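Glutamic acid/alanine-rich protein (Trypanosoma congolense, PDB 2Y44) is a surface protein of the trypanosome whose helical ectodomain probably forms part of the coat on the parasite cell surface. Local coordinates at residues A[9-21]-A[121-134]. Sequence-based numbering, arbitrary orientation.
Sequences CDVARQLRALETA and KCTGAAAEVTSKSL
Lys121 reaches the guanidinium edge of Arg13 with its NZ, in the plane of the group. Two like charges meet there, and one water accepts from both Lys121 NZ and Arg13 NH1, which probably eases the repulsion. Cys122 forms the disulfide with Cys9, SG to SG 2.1 Å, with a torsion of 90° about the bond. Cys9 SG also lies over one face of the Arg13 guanidinium. Cys122 centres an inverse gamma turn, and its O accepts from Arg16 NH1 at 2.8 Å, with the donor well above the carbonyl plane. Arg13 NE (2.9 Å) and NH2 (3.0 Å) grip Thr123 O side-on, and this oxygen lies in the guanidinium plane. The Arg13 chain bends at chi2 (-131°) to bring its head there. Arg16 NH1 gives its second bond to Gly124 O, 3.0 Å and fairly straight at 163°. Two arginines thus hold three successive carbonyls of the loop. Ala125 CB packs on Arg16 CB. Ala126 N donates to Arg13 O, joining the two backbones. A water bridges Ala127 O and Gln14 OE1. Val129 CG1 presses tightly between Ala17 CB and Ala21 CB, 3.4 Å from the latter. Its CG2 touches Gln14 NE2. Thr130 and Ser133 form a capping box at the start of helix 131-144. Ser133 OG accepts from Gln14 NE2 at 2.8 Å and also from Thr130 N, so the cap helps position the hydroxyl for Gln14. Leu134 CD2 meets Leu18 CD2, the two side chains crossing at about a right angle. Segment 121-134 therefore straps the junction of helices 2-16 and 18-53 within the helical bundle of the ectodomain. Arg16 also pairs with Asp100 of helix 57-107, while Leu15 and Leu134 both touch Phe159 of helix 149-183.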
ATOM      1  N   CYS A   9       3.525   6.951 -20.080  1.00 14.67           N
ATOM      2  CA  CYS A   9       2.969   5.604 -19.988  1.00 15.83           C
ATOM      3  C   CYS A   9       3.394   4.901 -18.693  1.00 14.16           C
ATOM      4  O   CYS A   9       2.565   4.298 -18.027  1.00 14.28           O
ATOM      5  CB  CYS A   9       3.405   4.751 -21.186  1.00 16.63           C
ATOM      6  SG  CYS A   9       2.772   3.096 -20.988  1.00 16.77           S
ATOM      7  N   ASP A  10       4.679   4.988 -18.331  1.00 12.14           N
ATOM      8  CA  ASP A  10       5.148   4.425 -17.086  1.00 14.57           C
ATOM      9  C   ASP A  10       4.411   5.014 -15.897  1.00 13.37           C
ATOM     10  O   ASP A  10       4.023   4.286 -14.978  1.00 13.37           O
ATOM     11  CB  ASP A  10       6.656   4.616 -16.955  1.00 13.79           C
ATOM     12  CG  ASP A  10       7.443   3.863 -18.040  1.00 18.86           C
ATOM     13  OD1 ASP A  10       6.890   2.941 -18.690  1.00 19.23           O
ATOM     14  OD2 ASP A  10       8.676   4.121 -18.158  1.00 21.32           O
ATOM     15  N   VAL A  11       4.206   6.340 -15.907  1.00 12.38           N
ATOM     16  CA  VAL A  11       3.422   6.942 -14.826  1.00 12.67           C
ATOM     17  C   VAL A  11       1.996   6.357 -14.830  1.00 12.36           C
ATOM     18  O   VAL A  11       1.492   5.974 -13.793  1.00 14.69           O
ATOM     19  CB  VAL A  11       3.387   8.477 -14.971  1.00 11.88           C
ATOM     20  CG1 VAL A  11       2.306   9.107 -14.084  1.00 16.64           C
ATOM     21  CG2 VAL A  11       4.744   9.016 -14.559  1.00 11.98           C
ATOM     22  N   ALA A  12       1.353   6.319 -15.997  1.00 13.62           N
ATOM     23  CA  ALA A  12      -0.008   5.811 -16.061  1.00 12.70           C
ATOM     24  C   ALA A  12      -0.111   4.377 -15.518  1.00 12.87           C
ATOM     25  O   ALA A  12      -1.034   4.069 -14.771  1.00 13.46           O
ATOM     26  CB  ALA A  12      -0.536   5.880 -17.483  1.00 12.90           C
ATOM     27  N   ARG A  13       0.855   3.527 -15.854  1.00 15.75           N
ATOM     28  CA  ARG A  13       0.847   2.111 -15.349  1.00 15.03           C
ATOM     29  C   ARG A  13       1.001   2.034 -13.833  1.00 17.33           C
ATOM     30  O   ARG A  13       0.383   1.189 -13.159  1.00 16.36           O
ATOM     31  CB  ARG A  13       1.958   1.293 -16.031  1.00 16.18           C
ATOM     32  CG  ARG A  13       1.694   1.087 -17.537  1.00 16.23           C
ATOM     33  CD  ARG A  13       1.871  -0.377 -17.881  1.00 25.20           C
ATOM     34  NE  ARG A  13       1.419  -0.729 -19.230  1.00 25.92           N
ATOM     35  CZ  ARG A  13       2.201  -0.727 -20.308  1.00 27.78           C
ATOM     36  NH1 ARG A  13       3.463  -0.307 -20.224  1.00 28.33           N
ATOM     37  NH2 ARG A  13       1.727  -1.189 -21.460  1.00 23.90           N
ATOM     38  N   GLN A  14       1.845   2.912 -13.287  1.00 15.27           N
ATOM     39  CA  GLN A  14       1.943   3.078 -11.829  1.00 16.11           C
ATOM     40  C   GLN A  14       0.620   3.498 -11.194  1.00 15.84           C
ATOM     41  O   GLN A  14       0.161   2.873 -10.245  1.00 16.38           O
ATOM     42  CB  GLN A  14       3.087   4.049 -11.451  1.00 14.36           C
ATOM     43  CG  GLN A  14       4.459   3.608 -11.943  1.00 15.50           C
ATOM     44  CD  GLN A  14       5.049   2.450 -11.133  1.00 16.77           C
ATOM     45  OE1 GLN A  14       5.529   1.447 -11.694  1.00 23.90           O
ATOM     46  NE2 GLN A  14       5.035   2.589  -9.829  1.00 12.69           N
ATOM     47  N   LEU A  15       0.019   4.580 -11.697  1.00 14.52           N
ATOM     48  CA  LEU A  15      -1.278   5.021 -11.228  1.00 14.03           C
ATOM     49  C   LEU A  15      -2.348   3.915 -11.327  1.00 14.04           C
ATOM     50  O   LEU A  15      -3.119   3.687 -10.399  1.00 15.29           O
ATOM     51  CB  LEU A  15      -1.722   6.265 -12.000  1.00 12.83           C
ATOM     52  CG  LEU A  15      -0.882   7.531 -11.784  1.00 12.12           C
ATOM     53  CD1 LEU A  15      -1.337   8.629 -12.729  1.00 15.45           C
ATOM     54  CD2 LEU A  15      -0.887   7.996 -10.313  1.00 14.91           C
ATOM     55  N   ARG A  16      -2.428   3.248 -12.473  1.00 15.52           N
ATOM     56  CA  ARG A  16      -3.399   2.164 -12.620  1.00 15.79           C
ATOM     57  C   ARG A  16      -3.213   1.000 -11.629  1.00 17.91           C
ATOM     58  O   ARG A  16      -4.151   0.213 -11.398  1.00 18.06           O
ATOM     59  CB  ARG A  16      -3.357   1.611 -14.061  1.00 14.97           C
ATOM     60  CG  ARG A  16      -3.727   2.646 -15.082  1.00 17.55           C
ATOM     61  CD  ARG A  16      -3.334   2.152 -16.451  1.00 16.28           C
ATOM     62  NE  ARG A  16      -3.521   3.157 -17.497  1.00 15.16           N
ATOM     63  CZ  ARG A  16      -2.978   3.043 -18.716  1.00 15.13           C
ATOM     64  NH1 ARG A  16      -2.172   2.004 -19.010  1.00 15.64           N
ATOM     65  NH2 ARG A  16      -3.166   3.997 -19.617  1.00 20.66           N
ATOM     66  N   ALA A  17      -2.045   0.921 -11.002  1.00 17.12           N
ATOM     67  CA  ALA A  17      -1.734  -0.192 -10.119  1.00 19.00           C
ATOM     68  C   ALA A  17      -2.109   0.112  -8.668  1.00 19.68           C
ATOM     69  O   ALA A  17      -2.057  -0.784  -7.845  1.00 19.51           O
ATOM     70  CB  ALA A  17      -0.257  -0.598 -10.225  1.00 19.53           C
ATOM     71  N   LEU A  18      -2.496   1.361  -8.360  1.00 18.26           N
ATOM     72  CA  LEU A  18      -2.650   1.758  -6.951  1.00 19.46           C
ATOM     73  C   LEU A  18      -3.840   1.071  -6.267  1.00 19.41           C
ATOM     74  O   LEU A  18      -3.753   0.732  -5.108  1.00 20.60           O
ATOM     75  CB  LEU A  18      -2.784   3.272  -6.780  1.00 20.24           C
ATOM     76  CG  LEU A  18      -1.623   4.172  -7.214  1.00 17.58           C
ATOM     77  CD1 LEU A  18      -2.058   5.642  -7.239  1.00 14.52           C
ATOM     78  CD2 LEU A  18      -0.421   3.935  -6.335  1.00 24.50           C
ATOM     79  N   GLU A  19      -4.974   0.937  -6.958  1.00 18.22           N
ATOM     80  CA  GLU A  19      -6.121   0.230  -6.338  1.00 18.60           C
ATOM     81  C   GLU A  19      -5.736  -1.218  -5.929  1.00 17.95           C
ATOM     82  O   GLU A  19      -5.980  -1.650  -4.793  1.00 15.63           O
ATOM     83  CB  GLU A  19      -7.340   0.231  -7.289  1.00 19.88           C
ATOM     84  CG  GLU A  19      -8.629  -0.167  -6.604  1.00 28.25           C
ATOM     85  CD  GLU A  19      -9.859   0.228  -7.404  1.00 34.93           C
ATOM     86  OE1 GLU A  19      -9.735   0.577  -8.613  1.00 32.56           O
ATOM     87  OE2 GLU A  19     -10.959   0.152  -6.818  1.00 39.11           O
ATOM     88  N   THR A  20      -5.067  -1.926  -6.820  1.00 19.34           N
ATOM     89  CA  THR A  20      -4.645  -3.286  -6.528  1.00 19.90           C
ATOM     90  C   THR A  20      -3.626  -3.301  -5.396  1.00 19.76           C
ATOM     91  O   THR A  20      -3.725  -4.114  -4.500  1.00 19.81           O
ATOM     92  CB  THR A  20      -4.111  -3.965  -7.766  1.00 21.22           C
ATOM     93  OG1 THR A  20      -5.209  -4.164  -8.664  1.00 24.80           O
ATOM     94  CG2 THR A  20      -3.503  -5.316  -7.425  1.00 23.06           C
ATOM     95  N   ALA A  21      -2.660  -2.393  -5.444  1.00 19.58           N
ATOM     96  CA  ALA A  21      -1.711  -2.259  -4.315  1.00 18.28           C
ATOM     97  C   ALA A  21      -2.390  -1.971  -2.967  1.00 17.58           C
ATOM     98  O   ALA A  21      -1.973  -2.496  -1.929  1.00 20.08           O
ATOM     99  CB  ALA A  21      -0.653  -1.203  -4.637  1.00 17.73           C
ATOM    100  N   LYS A 121      -0.244   1.157 -27.215  1.00 19.52           N
ATOM    101  CA  LYS A 121       0.165  -0.050 -26.519  1.00 22.54           C
ATOM    102  C   LYS A 121       0.251   0.198 -25.004  1.00 21.22           C
ATOM    103  O   LYS A 121       0.428  -0.730 -24.231  1.00 22.70           O
ATOM    104  CB  LYS A 121       1.457  -0.622 -27.099  1.00 24.30           C
ATOM    105  CG  LYS A 121       2.707   0.145 -26.759  1.00 27.82           C
ATOM    106  CD  LYS A 121       3.562  -0.645 -25.766  1.00 37.90           C
ATOM    107  CE  LYS A 121       3.269  -0.209 -24.318  1.00 39.42           C
ATOM    108  NZ  LYS A 121       4.209  -0.798 -23.346  1.00 37.91           N
ATOM    109  N   CYS A 122      -0.081   1.409 -24.572  1.00 17.70           N
ATOM    110  CA  CYS A 122      -0.054   1.695 -23.132  1.00 17.51           C
ATOM    111  C   CYS A 122      -1.310   1.246 -22.361  1.00 18.24           C
ATOM    112  O   CYS A 122      -2.007   2.040 -21.778  1.00 18.88           O
ATOM    113  CB  CYS A 122       0.291   3.158 -22.834  1.00 16.30           C
ATOM    114  SG  CYS A 122       0.727   3.325 -21.061  1.00 16.42           S
ATOM    115  N   THR A 123      -1.555  -0.054 -22.334  1.00 21.12           N
ATOM    116  CA  THR A 123      -2.710  -0.585 -21.651  1.00 22.84           C
ATOM    117  C   THR A 123      -2.202  -1.346 -20.440  1.00 22.82           C
ATOM    118  O   THR A 123      -1.032  -1.697 -20.368  1.00 22.73           O
ATOM    119  CB  THR A 123      -3.530  -1.519 -22.578  1.00 24.10           C
ATOM    120  OG1 THR A 123      -2.666  -2.486 -23.173  1.00 25.59           O
ATOM    121  CG2 THR A 123      -4.182  -0.708 -23.718  1.00 27.97           C
ATOM    122  N   GLY A 124      -3.063  -1.537 -19.449  1.00 23.00           N
ATOM    123  CA  GLY A 124      -2.663  -2.347 -18.308  1.00 24.51           C
ATOM    124  C   GLY A 124      -1.943  -1.575 -17.223  1.00 23.54           C
ATOM    125  O   GLY A 124      -1.535  -0.404 -17.406  1.00 25.42           O
ATOM    126  N   ALA A 125      -1.752  -2.262 -16.106  1.00 24.25           N
ATOM    127  CA  ALA A 125      -1.173  -1.701 -14.891  1.00 21.65           C
ATOM    128  C   ALA A 125       0.216  -2.288 -14.656  1.00 23.07           C
ATOM    129  O   ALA A 125       0.515  -3.425 -15.095  1.00 20.95           O
ATOM    130  CB  ALA A 125      -2.105  -2.002 -13.678  1.00 22.22           C
ATOM    131  N   ALA A 126       1.090  -1.500 -14.015  1.00 19.19           N
ATOM    132  CA  ALA A 126       2.345  -2.043 -13.535  1.00 25.11           C
ATOM    133  C   ALA A 126       2.122  -3.163 -12.505  1.00 26.31           C
ATOM    134  O   ALA A 126       1.076  -3.260 -11.897  1.00 26.83           O
ATOM    135  CB  ALA A 126       3.212  -0.951 -12.947  1.00 20.82           C
ATOM    136  N   ALA A 127       3.119  -4.014 -12.310  1.00 30.94           N
ATOM    137  CA  ALA A 127       3.045  -4.956 -11.191  1.00 33.48           C
ATOM    138  C   ALA A 127       3.851  -4.418 -10.018  1.00 34.65           C
ATOM    139  O   ALA A 127       4.838  -3.703 -10.206  1.00 36.91           O
ATOM    140  CB  ALA A 127       3.547  -6.333 -11.608  1.00 34.80           C
ATOM    141  N   GLU A 128       3.404  -4.724  -8.803  1.00 37.08           N
ATOM    142  CA  GLU A 128       4.239  -4.538  -7.613  1.00 37.03           C
ATOM    143  C   GLU A 128       4.680  -3.088  -7.451  1.00 34.08           C
ATOM    144  O   GLU A 128       5.873  -2.806  -7.247  1.00 36.42           O
ATOM    145  CB  GLU A 128       5.470  -5.441  -7.671  1.00 38.32           C
ATOM    146  CG  GLU A 128       5.159  -6.937  -7.573  1.00 42.57           C
ATOM    147  CD  GLU A 128       6.402  -7.748  -7.302  1.00 47.14           C
ATOM    148  OE1 GLU A 128       7.371  -7.164  -6.764  1.00 46.16           O
ATOM    149  OE2 GLU A 128       6.425  -8.957  -7.641  1.00 52.73           O
ATOM    150  N   VAL A 129       3.717  -2.179  -7.566  1.00 29.41           N
ATOM    151  CA  VAL A 129       3.973  -0.744  -7.438  1.00 26.47           C
ATOM    152  C   VAL A 129       4.313  -0.470  -5.971  1.00 24.81           C
ATOM    153  O   VAL A 129       3.686  -1.032  -5.065  1.00 23.15           O
ATOM    154  CB  VAL A 129       2.721   0.088  -7.886  1.00 26.80           C
ATOM    155  CG1 VAL A 129       1.483  -0.454  -7.208  1.00 29.44           C
ATOM    156  CG2 VAL A 129       2.867   1.565  -7.560  1.00 26.11           C
ATOM    157  N   THR A 130       5.371   0.305  -5.747  1.00 20.19           N
ATOM    158  CA  THR A 130       5.749   0.725  -4.413  1.00 19.81           C
ATOM    159  C   THR A 130       5.893   2.243  -4.371  1.00 19.23           C
ATOM    160  O   THR A 130       5.910   2.914  -5.406  1.00 20.38           O
ATOM    161  CB  THR A 130       7.090   0.116  -4.021  1.00 20.56           C
ATOM    162  OG1 THR A 130       8.087   0.548  -4.948  1.00 19.24           O
ATOM    163  CG2 THR A 130       7.041  -1.419  -4.070  1.00 23.34           C
ATOM    164  N   SER A 131       6.013   2.806  -3.184  1.00 18.15           N
ATOM    165  CA  SER A 131       6.250   4.245  -3.132  1.00 18.89           C
ATOM    166  C   SER A 131       7.522   4.594  -3.915  1.00 16.27           C
ATOM    167  O   SER A 131       7.628   5.667  -4.510  1.00 18.06           O
ATOM    168  CB  SER A 131       6.330   4.719  -1.682  1.00 18.55           C
ATOM    169  OG  SER A 131       7.384   4.015  -1.026  1.00 19.39           O
ATOM    170  N   LYS A 132       8.506   3.706  -3.907  1.00 17.08           N
ATOM    171  CA  LYS A 132       9.748   3.952  -4.666  1.00 17.75           C
ATOM    172  C   LYS A 132       9.527   3.904  -6.194  1.00 17.39           C
ATOM    173  O   LYS A 132       9.982   4.779  -6.910  1.00 16.67           O
ATOM    174  CB  LYS A 132      10.827   2.922  -4.303  1.00 18.07           C
ATOM    175  CG  LYS A 132      12.158   3.225  -4.970  1.00 26.25           C
ATOM    176  CD  LYS A 132      13.083   2.011  -5.016  1.00 36.59           C
ATOM    177  CE  LYS A 132      14.080   2.028  -3.872  1.00 41.16           C
ATOM    178  NZ  LYS A 132      14.813   0.730  -3.781  1.00 44.65           N
ATOM    179  N   SER A 133       8.848   2.876  -6.698  1.00 17.01           N
ATOM    180  CA  SER A 133       8.646   2.782  -8.176  1.00 15.38           C
ATOM    181  C   SER A 133       7.758   3.922  -8.705  1.00 14.48           C
ATOM    182  O   SER A 133       7.999   4.484  -9.785  1.00 14.61           O
ATOM    183  CB  SER A 133       8.048   1.441  -8.590  1.00 15.66           C
ATOM    184  OG  SER A 133       6.729   1.294  -8.073  1.00 19.00           O
ATOM    185  N   LEU A 134       6.779   4.292  -7.897  1.00 14.92           N
ATOM    186  CA  LEU A 134       5.884   5.408  -8.209  1.00 15.37           C
ATOM    187  C   LEU A 134       6.653   6.742  -8.180  1.00 15.43           C
ATOM    188  O   LEU A 134       6.606   7.497  -9.150  1.00 16.63           O
ATOM    189  CB  LEU A 134       4.750   5.395  -7.199  1.00 17.14           C
ATOM    190  CG  LEU A 134       3.733   6.498  -7.155  1.00 23.12           C
ATOM    191  CD1 LEU A 134       2.975   6.394  -8.479  1.00 20.16           C
ATOM    192  CD2 LEU A 134       2.780   6.211  -5.946  1.00 22.82           C
TER
HETATM  193  O   HOH W   1       6.101   0.213 -21.639  1.00 41.49           O
HETATM  194  O   HOH W   2       6.470  -1.138 -10.749  1.00 26.71           O